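Local atomic coordinates of hypothetical protein TTHA1254 (PDB entry 2D4P), a protein that is of unknown function but has a GNAT-type acetyltransferase fold and may transfer acyl groups. Residues A[75-80]-A[110-115]; A[66-71]-A[101-106]; A[2-7]-A[37-42]. One frame throughout, in Å; residues are numbered along the deposited sequence.

Contact 1 of 3, residues A[75-80]-A[110-115]; sequences ALRGLL and LKAEGF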
loop_
_atom_site.group_PDB
_atom_site.type_symbol
_atom_site.label_atom_id
_atom_site.label_comp_id
_atom_site.label_asym_id
_atom_site.label_seq_id
_atom_site.Cartn_x
_atom_site.Cartn_y
_atom_site.Cartn_z
ATOM N N ALA A 75 5.835 9.657 -4.959
ATOM C CA ALA A 75 6.062 8.436 -4.180
ATOM C C ALA A 75 4.791 7.561 -4.163
ATOM O O ALA A 75 4.825 6.343 -4.374
ATOM C CB ALA A 75 6.502 8.789 -2.785
ATOM N N LEU A 76 3.655 8.187 -3.927
ATOM C CA LEU A 76 2.398 7.452 -3.835
ATOM C C LEU A 76 2.061 6.782 -5.160
ATOM O O LEU A 76 1.638 5.631 -5.185
ATOM C CB LEU A 76 1.283 8.399 -3.392
ATOM C CG LEU A 76 1.415 8.877 -1.946
ATOM C CD1 LEU A 76 0.411 10.045 -1.688
ATOM C CD2 LEU A 76 1.213 7.760 -0.942
ATOM N N ARG A 77 2.228 7.518 -6.255
ATOM C CA ARG A 77 1.957 6.960 -7.584
ATOM C C ARG A 77 2.825 5.748 -7.895
ATOM O O ARG A 77 2.336 4.738 -8.400
ATOM C CB ARG A 77 2.142 8.002 -8.680
ATOM C CG ARG A 77 1.056 9.028 -8.767
ATOM C CD ARG A 77 1.240 9.939 -9.969
ATOM N NE ARG A 77 1.141 9.195 -11.225
ATOM C CZ ARG A 77 1.335 9.729 -12.426
ATOM N NH1 ARG A 77 1.627 11.012 -12.567
ATOM N NH2 ARG A 77 1.236 8.976 -13.505
ATOM N N GLY A 78 4.120 5.836 -7.591
ATOM C CA GLY A 78 5.037 4.763 -7.907
ATOM C C GLY A 78 4.773 3.533 -7.069
ATOM O O GLY A 78 4.898 2.404 -7.553
ATOM N N LEU A 79 4.392 3.743 -5.805
ATOM C CA LEU A 79 3.991 2.629 -4.948
ATOM C C LEU A 79 2.735 1.934 -5.517
ATOM O O LEU A 79 2.657 0.698 -5.593
ATOM C CB LEU A 79 3.746 3.099 -3.524
ATOM C CG LEU A 79 4.986 3.511 -2.728
ATOM C CD1 LEU A 79 4.624 4.319 -1.539
ATOM C CD2 LEU A 79 5.832 2.300 -2.352
ATOM N N LEU A 80 1.752 2.720 -5.937
ATOM C CA LEU A 80 0.554 2.139 -6.531
ATOM C C LEU A 80 0.894 1.355 -7.777
ATOM O O LEU A 80 0.376 0.277 -7.988
ATOM C CB LEU A 80 -0.482 3.209 -6.849
ATOM C CG LEU A 80 -1.090 3.884 -5.620
ATOM C CD1 LEU A 80 -1.852 5.109 -6.090
ATOM C CD2 LEU A 80 -1.977 2.887 -4.826
ATOM N N LEU A 110 -4.120 8.126 -6.851
ATOM C CA LEU A 110 -5.081 7.093 -7.230
ATOM C C LEU A 110 -5.712 7.384 -8.582
ATOM O O LEU A 110 -5.808 6.516 -9.431
ATOM C CB LEU A 110 -6.157 6.963 -6.163
ATOM C CG LEU A 110 -5.713 6.241 -4.884
ATOM C CD1 LEU A 110 -6.654 6.482 -3.710
ATOM C CD2 LEU A 110 -5.548 4.738 -5.125
ATOM N N LYS A 111 -6.165 8.619 -8.784
ATOM C CA LYS A 111 -6.746 8.986 -10.068
ATOM C C LYS A 111 -5.717 8.862 -11.191
ATOM O O LYS A 111 -6.019 8.361 -12.280
ATOM C CB LYS A 111 -7.337 10.399 -9.972
ATOM C CG LYS A 111 -8.049 10.848 -11.228
ATOM C CD LYS A 111 -8.952 12.039 -10.982
ATOM C CE LYS A 111 -9.503 12.588 -12.288
ATOM N NZ LYS A 111 -10.121 13.953 -12.073
ATOM N N ALA A 112 -4.483 9.282 -10.923
ATOM C CA ALA A 112 -3.433 9.246 -11.934
ATOM C C ALA A 112 -3.070 7.816 -12.321
ATOM O O ALA A 112 -2.645 7.573 -13.430
ATOM C CB ALA A 112 -2.179 10.015 -11.482
ATOM N N GLU A 113 -3.226 6.872 -11.405
ATOM C CA GLU A 113 -2.903 5.492 -11.687
ATOM C C GLU A 113 -4.127 4.603 -11.951
ATOM O O GLU A 113 -4.052 3.368 -11.810
ATOM C CB GLU A 113 -2.044 4.919 -10.554
ATOM C CG GLU A 113 -0.693 5.604 -10.354
ATOM C CD GLU A 113 0.140 5.703 -11.621
ATOM O OE1 GLU A 113 0.035 4.827 -12.502
ATOM O OE2 GLU A 113 0.920 6.656 -11.764
ATOM N N GLY A 114 -5.234 5.205 -12.373
ATOM C CA GLY A 114 -6.342 4.452 -12.955
ATOM C C GLY A 114 -7.340 3.857 -11.987
ATOM O O GLY A 114 -8.130 2.988 -12.353
ATOM N N PHE A 115 -7.311 4.306 -10.736
ATOM C CA PHE A 115 -8.287 3.849 -9.758
ATOM C C PHE A 115 -9.550 4.691 -9.811
ATOM O O PHE A 115 -9.507 5.904 -10.066
ATOM C CB PHE A 115 -7.735 3.915 -8.338
ATOM C CG PHE A 115 -6.712 2.869 -8.028
ATOM C CD1 PHE A 115 -5.440 2.933 -8.594
ATOM C CD2 PHE A 115 -7.013 1.820 -7.162
ATOM C CE1 PHE A 115 -4.505 1.993 -8.283
ATOM C CE2 PHE A 115 -6.084 0.867 -6.876
ATOM C CZ PHE A 115 -4.840 0.930 -7.453
HETATM O O HOH W 1 1.185 5.830 -14.777
#
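A Schellman motif closes helix 104-112 where it packs beside helix 73-89, two helices of a GNAT-like fold. Gly-114, at positive phi (85°), is the C-prime residue; glycine, lacking a CB, takes this conformation with little strain. Around it Phe-115 N returns to Leu-110 O and Gly-114 N to Lys-111 O. Glu-113, the first residue to leave helical geometry, faces the other helix and meets Arg-77. The arginine chain bends at chi3 (64°) and turns its side edge to the acid, so that NE and NH2 both grip the single oxygen OE2. Arg-77 NE lies 2.6 Å from Glu-113 OE2, nearly in the guanidinium plane and on the anti lone pair of that oxygen, while Arg-77 NH2 reaches Glu-113 OE2 from above the carboxylate plane at 2.9 Å. Arg-81 makes a further salt bridge to OE2, and such crowding of positive charge would be expected to keep the acid ionised. Ala-112, small enough to pack against the arginine, sets its CB over one guanidinium face, 3.4 Å from Arg-77 NE. Beside the ion pair the contact is apolar. Leu-80 points at the other segment and crosses Leu-110 at about a right angle, their methyl groups touching between the two helices; Leu-110 CD2 also lies over one face of the Phe-115 ring, and Leu-80 CD1 meets Leu-110 CD2 at 3.8 Å.

Contact 2 of 3, residues A[66-71]-A[101-106]; sequences TRIEGR and PERKEL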
loop_
_atom_site.group_PDB
_atom_site.type_symbol
_atom_site.label_atom_id
_atom_site.label_comp_id
_atom_site.label_asym_id
_atom_site.label_seq_id
_atom_site.Cartn_x
_atom_site.Cartn_y
_atom_site.Cartn_z
ATOM N N THR A 66 -3.610 -2.373 2.436
ATOM C CA THR A 66 -3.929 -2.196 3.812
ATOM C C THR A 66 -3.484 -0.852 4.313
ATOM O O THR A 66 -4.152 -0.209 5.142
ATOM C CB THR A 66 -3.214 -3.390 4.580
ATOM O OG1 THR A 66 -3.674 -4.632 3.982
ATOM C CG2 THR A 66 -3.638 -3.415 5.943
ATOM N N ARG A 67 -2.318 -0.420 3.832
ATOM C CA ARG A 67 -1.747 0.839 4.219
ATOM C C ARG A 67 -0.843 1.396 3.146
ATOM O O ARG A 67 -0.027 0.664 2.588
ATOM C CB ARG A 67 -0.928 0.681 5.505
ATOM C CG ARG A 67 -0.482 2.002 6.047
ATOM C CD ARG A 67 0.018 1.912 7.439
ATOM N NE ARG A 67 0.407 3.228 7.935
ATOM C CZ ARG A 67 1.070 3.389 9.060
ATOM N NH1 ARG A 67 1.410 2.318 9.772
ATOM N NH2 ARG A 67 1.425 4.612 9.451
ATOM N N ILE A 68 -0.937 2.700 2.929
ATOM C CA ILE A 68 0.015 3.371 2.047
ATOM C C ILE A 68 0.381 4.706 2.686
ATOM O O ILE A 68 -0.479 5.415 3.224
ATOM C CB ILE A 68 -0.526 3.502 0.600
ATOM C CG1 ILE A 68 0.597 4.009 -0.320
ATOM C CG2 ILE A 68 -1.751 4.419 0.500
ATOM C CD1 ILE A 68 0.200 4.034 -1.823
ATOM N N GLU A 69 1.671 5.000 2.671
ATOM C CA GLU A 69 2.211 6.234 3.172
ATOM C C GLU A 69 3.162 6.780 2.134
ATOM O O GLU A 69 3.856 6.009 1.463
ATOM C CB GLU A 69 2.932 6.026 4.508
ATOM C CG GLU A 69 2.081 5.419 5.619
ATOM C CD GLU A 69 0.898 6.283 6.063
ATOM O OE1 GLU A 69 0.860 7.485 5.767
ATOM O OE2 GLU A 69 0.004 5.736 6.738
ATOM N N GLY A 70 3.209 8.100 2.010
ATOM C CA GLY A 70 4.114 8.719 1.058
ATOM C C GLY A 70 4.263 10.222 1.210
ATOM O O GLY A 70 3.313 10.921 1.548
ATOM N N ARG A 71 5.471 10.696 0.932
ATOM C CA ARG A 71 5.848 12.085 1.152
ATOM C C ARG A 71 5.542 12.997 -0.028
ATOM O O ARG A 71 5.703 14.239 0.068
ATOM C CB ARG A 71 7.322 12.133 1.467
ATOM C CG ARG A 71 7.630 11.702 2.873
ATOM C CD ARG A 71 8.805 12.464 3.461
ATOM N NE ARG A 71 9.791 11.545 4.007
ATOM C CZ ARG A 71 11.059 11.853 4.255
ATOM N NH1 ARG A 71 11.518 13.086 4.025
ATOM N NH2 ARG A 71 11.859 10.912 4.751
ATOM N N PRO A 101 -10.582 10.383 2.477
ATOM C CA PRO A 101 -10.651 11.416 1.430
ATOM C C PRO A 101 -10.018 12.775 1.782
ATOM O O PRO A 101 -9.894 13.630 0.908
ATOM C CB PRO A 101 -12.160 11.554 1.176
ATOM C CG PRO A 101 -12.792 11.158 2.452
ATOM C CD PRO A 101 -11.906 10.092 3.060
ATOM N N GLU A 102 -9.636 12.981 3.038
ATOM C CA GLU A 102 -8.819 14.134 3.429
ATOM C C GLU A 102 -7.398 14.062 2.835
ATOM O O GLU A 102 -6.696 15.065 2.770
ATOM C CB GLU A 102 -8.714 14.239 4.959
ATOM C CG GLU A 102 -10.044 14.505 5.672
ATOM C CD GLU A 102 -9.905 15.271 6.998
ATOM O OE1 GLU A 102 -10.102 14.650 8.073
ATOM O OE2 GLU A 102 -9.647 16.507 6.977
ATOM N N ARG A 103 -6.966 12.874 2.429
ATOM C CA ARG A 103 -5.617 12.701 1.914
ATOM C C ARG A 103 -5.606 13.059 0.435
ATOM O O ARG A 103 -5.767 12.215 -0.426
ATOM C CB ARG A 103 -5.158 11.263 2.136
ATOM C CG ARG A 103 -5.140 10.833 3.592
ATOM C CD ARG A 103 -4.644 9.388 3.786
ATOM N NE ARG A 103 -3.261 9.252 3.344
ATOM C CZ ARG A 103 -2.629 8.093 3.186
ATOM N NH1 ARG A 103 -3.239 6.961 3.453
ATOM N NH2 ARG A 103 -1.357 8.097 2.800
ATOM N N LYS A 104 -5.403 14.334 0.138
ATOM C CA LYS A 104 -5.520 14.827 -1.232
ATOM C C LYS A 104 -4.414 14.328 -2.150
ATOM O O LYS A 104 -4.647 14.152 -3.342
ATOM C CB LYS A 104 -5.552 16.356 -1.258
ATOM C CG LYS A 104 -6.714 16.994 -0.500
ATOM C CD LYS A 104 -8.021 16.205 -0.571
ATOM C CE LYS A 104 -9.204 17.073 -0.130
ATOM N NZ LYS A 104 -10.404 16.277 0.279
ATOM N N GLU A 105 -3.215 14.128 -1.604
ATOM C CA GLU A 105 -2.097 13.626 -2.381
ATOM C C GLU A 105 -2.384 12.198 -2.847
ATOM O O GLU A 105 -2.167 11.869 -4.020
ATOM C CB GLU A 105 -0.783 13.673 -1.600
ATOM C CG GLU A 105 -0.230 15.089 -1.423
ATOM C CD GLU A 105 1.258 15.129 -1.075
ATOM O OE1 GLU A 105 1.925 14.065 -0.992
ATOM O OE2 GLU A 105 1.768 16.261 -0.908
ATOM N N LEU A 106 -2.900 11.383 -1.935
ATOM C CA LEU A 106 -3.267 10.010 -2.279
ATOM C C LEU A 106 -4.418 9.965 -3.294
ATOM O O LEU A 106 -4.395 9.186 -4.261
ATOM C CB LEU A 106 -3.603 9.221 -1.024
ATOM C CG LEU A 106 -4.044 7.763 -1.240
ATOM C CD1 LEU A 106 -2.972 7.001 -1.969
ATOM C CD2 LEU A 106 -4.343 7.107 0.082
HETATM O O HOH W 2 -3.377 3.924 3.939
HETATM O O HOH W 3 4.195 16.429 -0.443
#
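Arg-103, at the N-cap position of helix 104-112, reaches across to strand 61-70 and presents the end of its guanidinium to a backbone carbonyl. Its chain, bent at chi3 (63°), brings both terminal nitrogens to one oxygen: Arg-103 NH2 lies 2.9 Å from Ile-68 O, above the carbonyl plane, and Arg-103 NH1 lies 3.2 Å from Ile-68 O, within it. A long, flexible arginine suits this place, since several N-H groups can grip one acceptor. Glu-69 crosses Arg-103 at about a right angle, carboxylate and guanidinium planes 16° apart; its OE1 stands well out of the guanidinium plane, 3.8 Å from Arg-103 NH2, so this long salt bridge is one of charge alone. The other oxygen, Glu-69 OE2, accepts a nearly straight hydrogen bond from Arg-67 NE at 2.8 Å, on its anti lone pair, completing a network of two arginines about one acid. Leu-106 sets CD2 over one guanidinium face, and both its methyls touch Ile-68 CG2, each 3.8 Å away, as the apolar chains cross obliquely. Ile-68 also packs on Leu-76 and Leu-80 of helix 73-89 and, with Leu-106, on Leu-97 of strand 94-97, while Arg-67, Glu-69 and Arg-71 pair by backbone with strand 45-56.

Contact 3 of 3, residues A[2-7]-A[37-42]; sequences RFRPFT and SFLAEE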
loop_
_atom_site.group_PDB
_atom_site.type_symbol
_atom_site.label_atom_id
_atom_site.label_comp_id
_atom_site.label_asym_id
_atom_site.label_seq_id
_atom_site.Cartn_x
_atom_site.Cartn_y
_atom_site.Cartn_z
ATOM N N ARG A 2 13.033 5.310 -6.445
ATOM C CA ARG A 2 12.923 3.897 -6.782
ATOM C C ARG A 2 11.991 3.169 -5.827
ATOM O O ARG A 2 11.759 3.622 -4.703
ATOM C CB ARG A 2 14.300 3.201 -6.771
ATOM C CG ARG A 2 15.275 3.692 -7.815
ATOM C CD ARG A 2 14.865 3.427 -9.255
ATOM N NE ARG A 2 15.891 3.955 -10.177
ATOM C CZ ARG A 2 15.952 5.222 -10.615
ATOM N NH1 ARG A 2 15.068 6.142 -10.232
ATOM N NH2 ARG A 2 16.926 5.583 -11.431
ATOM N N PHE A 3 11.486 2.028 -6.298
ATOM C CA PHE A 3 10.492 1.234 -5.606
ATOM C C PHE A 3 10.933 -0.219 -5.530
ATOM O O PHE A 3 11.234 -0.843 -6.554
ATOM C CB PHE A 3 9.143 1.390 -6.328
ATOM C CG PHE A 3 8.779 2.823 -6.541
ATOM C CD1 PHE A 3 8.058 3.523 -5.577
ATOM C CD2 PHE A 3 9.211 3.505 -7.679
ATOM C CE1 PHE A 3 7.760 4.872 -5.766
ATOM C CE2 PHE A 3 8.944 4.834 -7.863
ATOM C CZ PHE A 3 8.226 5.539 -6.899
ATOM N N ARG A 4 11.016 -0.754 -4.310
ATOM C CA ARG A 4 11.567 -2.078 -4.111
ATOM C C ARG A 4 10.899 -2.812 -2.959
ATOM O O ARG A 4 10.267 -2.195 -2.096
ATOM C CB ARG A 4 13.082 -1.999 -3.847
ATOM C CG ARG A 4 13.480 -1.173 -2.608
ATOM C CD ARG A 4 14.979 -1.270 -2.313
ATOM N NE ARG A 4 15.405 -0.519 -1.132
ATOM C CZ ARG A 4 15.310 -0.931 0.133
ATOM N NH1 ARG A 4 14.791 -2.117 0.436
ATOM N NH2 ARG A 4 15.764 -0.157 1.107
ATOM N N PRO A 5 11.068 -4.135 -2.939
ATOM C CA PRO A 5 10.666 -4.926 -1.772
ATOM C C PRO A 5 11.508 -4.457 -0.618
ATOM O O PRO A 5 12.659 -4.007 -0.798
ATOM C CB PRO A 5 11.067 -6.354 -2.132
ATOM C CG PRO A 5 11.085 -6.339 -3.615
ATOM C CD PRO A 5 11.675 -4.981 -3.970
ATOM N N PHE A 6 10.933 -4.544 0.572
ATOM C CA PHE A 6 11.663 -4.247 1.782
ATOM C C PHE A 6 11.994 -5.557 2.508
ATOM O O PHE A 6 11.368 -6.620 2.283
ATOM C CB PHE A 6 10.935 -3.239 2.712
ATOM C CG PHE A 6 9.488 -3.569 2.968
ATOM C CD1 PHE A 6 9.145 -4.592 3.832
ATOM C CD2 PHE A 6 8.469 -2.882 2.309
ATOM C CE1 PHE A 6 7.815 -4.904 4.060
ATOM C CE2 PHE A 6 7.136 -3.178 2.543
ATOM C CZ PHE A 6 6.807 -4.213 3.407
ATOM N N THR A 7 13.012 -5.452 3.355
ATOM C CA THR A 7 13.477 -6.543 4.237
ATOM C C THR A 7 13.536 -6.070 5.671
ATOM O O THR A 7 13.250 -4.907 5.981
ATOM C CB THR A 7 14.876 -7.078 3.826
ATOM O OG1 THR A 7 15.883 -6.103 4.111
ATOM C CG2 THR A 7 14.950 -7.310 2.301
ATOM N N SER A 37 4.034 -5.789 -1.458
ATOM C CA SER A 37 4.364 -4.652 -0.581
ATOM C C SER A 37 5.728 -4.069 -0.979
ATOM O O SER A 37 6.654 -4.804 -1.345
ATOM C CB SER A 37 4.368 -5.115 0.872
ATOM O OG SER A 37 3.094 -5.622 1.228
ATOM N N PHE A 38 5.823 -2.741 -0.924
ATOM C CA PHE A 38 6.969 -2.008 -1.445
ATOM C C PHE A 38 7.386 -0.833 -0.588
ATOM O O PHE A 38 6.590 -0.277 0.151
ATOM C CB PHE A 38 6.663 -1.541 -2.881
ATOM C CG PHE A 38 6.409 -2.661 -3.801
ATOM C CD1 PHE A 38 5.136 -3.150 -3.973
ATOM C CD2 PHE A 38 7.479 -3.302 -4.427
ATOM C CE1 PHE A 38 4.913 -4.229 -4.751
ATOM C CE2 PHE A 38 7.263 -4.399 -5.258
ATOM C CZ PHE A 38 5.974 -4.848 -5.433
ATOM N N LEU A 39 8.656 -0.458 -0.742
ATOM C CA LEU A 39 9.245 0.752 -0.186
ATOM C C LEU A 39 9.654 1.661 -1.340
ATOM O O LEU A 39 10.172 1.174 -2.358
ATOM C CB LEU A 39 10.488 0.366 0.629
ATOM C CG LEU A 39 11.361 1.459 1.274
ATOM C CD1 LEU A 39 10.610 2.162 2.414
ATOM C CD2 LEU A 39 12.650 0.853 1.794
ATOM N N ALA A 40 9.379 2.959 -1.176
ATOM C CA ALA A 40 9.841 4.008 -2.070
ATOM C C ALA A 40 11.003 4.742 -1.407
ATOM O O ALA A 40 10.946 5.031 -0.216
ATOM C CB ALA A 40 8.734 4.997 -2.325
ATOM N N GLU A 41 12.024 5.060 -2.190
ATOM C CA GLU A 41 13.242 5.716 -1.708
ATOM C C GLU A 41 13.710 6.718 -2.739
ATOM O O GLU A 41 13.702 6.391 -3.897
ATOM C CB GLU A 41 14.373 4.699 -1.691
ATOM C CG GLU A 41 14.431 3.843 -0.489
ATOM C CD GLU A 41 15.585 2.867 -0.561
ATOM O OE1 GLU A 41 16.113 2.462 -1.653
ATOM O OE2 GLU A 41 15.958 2.469 0.524
ATOM N N GLU A 42 14.185 7.887 -2.305
ATOM C CA GLU A 42 14.879 8.856 -3.170
ATOM C C GLU A 42 16.304 8.915 -2.681
ATOM O O GLU A 42 16.590 9.500 -1.625
ATOM C CB GLU A 42 14.239 10.249 -3.063
ATOM C CG GLU A 42 14.785 11.279 -4.044
ATOM C CD GLU A 42 14.239 11.063 -5.436
ATOM O OE1 GLU A 42 13.137 11.573 -5.748
ATOM O OE2 GLU A 42 14.906 10.364 -6.200
HETATM O O HOH W 4 8.461 -6.166 0.391
#
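Arg-4, Leu-39 and Glu-41 each bury more surface than any other residue of this contact, in which the outermost strand 2-4 pairs antiparallel with strand 38-42. The pairs Arg-2/Glu-41 and Arg-4/Leu-39 each exchange two backbone hydrogen bonds, four in all, with Leu-39 N only 2.7 Å from Arg-4 O along a nearly straight N-H (175°). The side chains of Arg-4 and Leu-39 leave the same face of the sheet and run side by side. Arg-4 has CG in the crowded position between backbone N and carbonyl carbon (chi1 60°), then extends to NE, so that the guanidinium lies with one face on the leucine methyl; Leu-39 CD2 is 3.3 Å from Arg-4 NH2. The side edge of the same group takes both oxygens of Glu-41, Arg-4 NE to Glu-41 OE1 at 3.1 Å and Arg-4 NH2 to Glu-41 OE2 at 2.7 Å. The planes are steeply turned (75°), so each nitrogen meets its oxygen from above the carboxylate. Asp-10 forms a salt bridge with Arg-4 NH1, which also donates to Pro-5 O. An alanine in place of Arg-4 would lose the cover over Leu-39 and would probably leave the buried Glu-41 carboxylate short of its main charge partner. On the opposite face Phe-3 rests on the Ala-40 methyl. Backbone bonds thus fix the strand pair, and one arginine probably offsets the charge of the buried Glu-41.

Contacts 1 and 2 both use helix 104-112: contact 1 holds its C-terminal end to helix 73-89 and contact 2 its N-terminal start to strand 61-70. They touch where Leu-76 meets Glu-105, Leu-106 and Gly-70. Contact 3 lies at the outer side of the sheet, about 15 and 16 Å from the others between centres, yet it meets contact 1 through Phe-3, packed on Gly-78 and Leu-79. All three are partly buried. In contacts 1 and 2 leucine and isoleucine are buried while the arginines stay partly exposed, whereas contact 3 has a buried glutamate in its salt bridge and alone joins its segments by backbone-to-backbone hydrogen bonds.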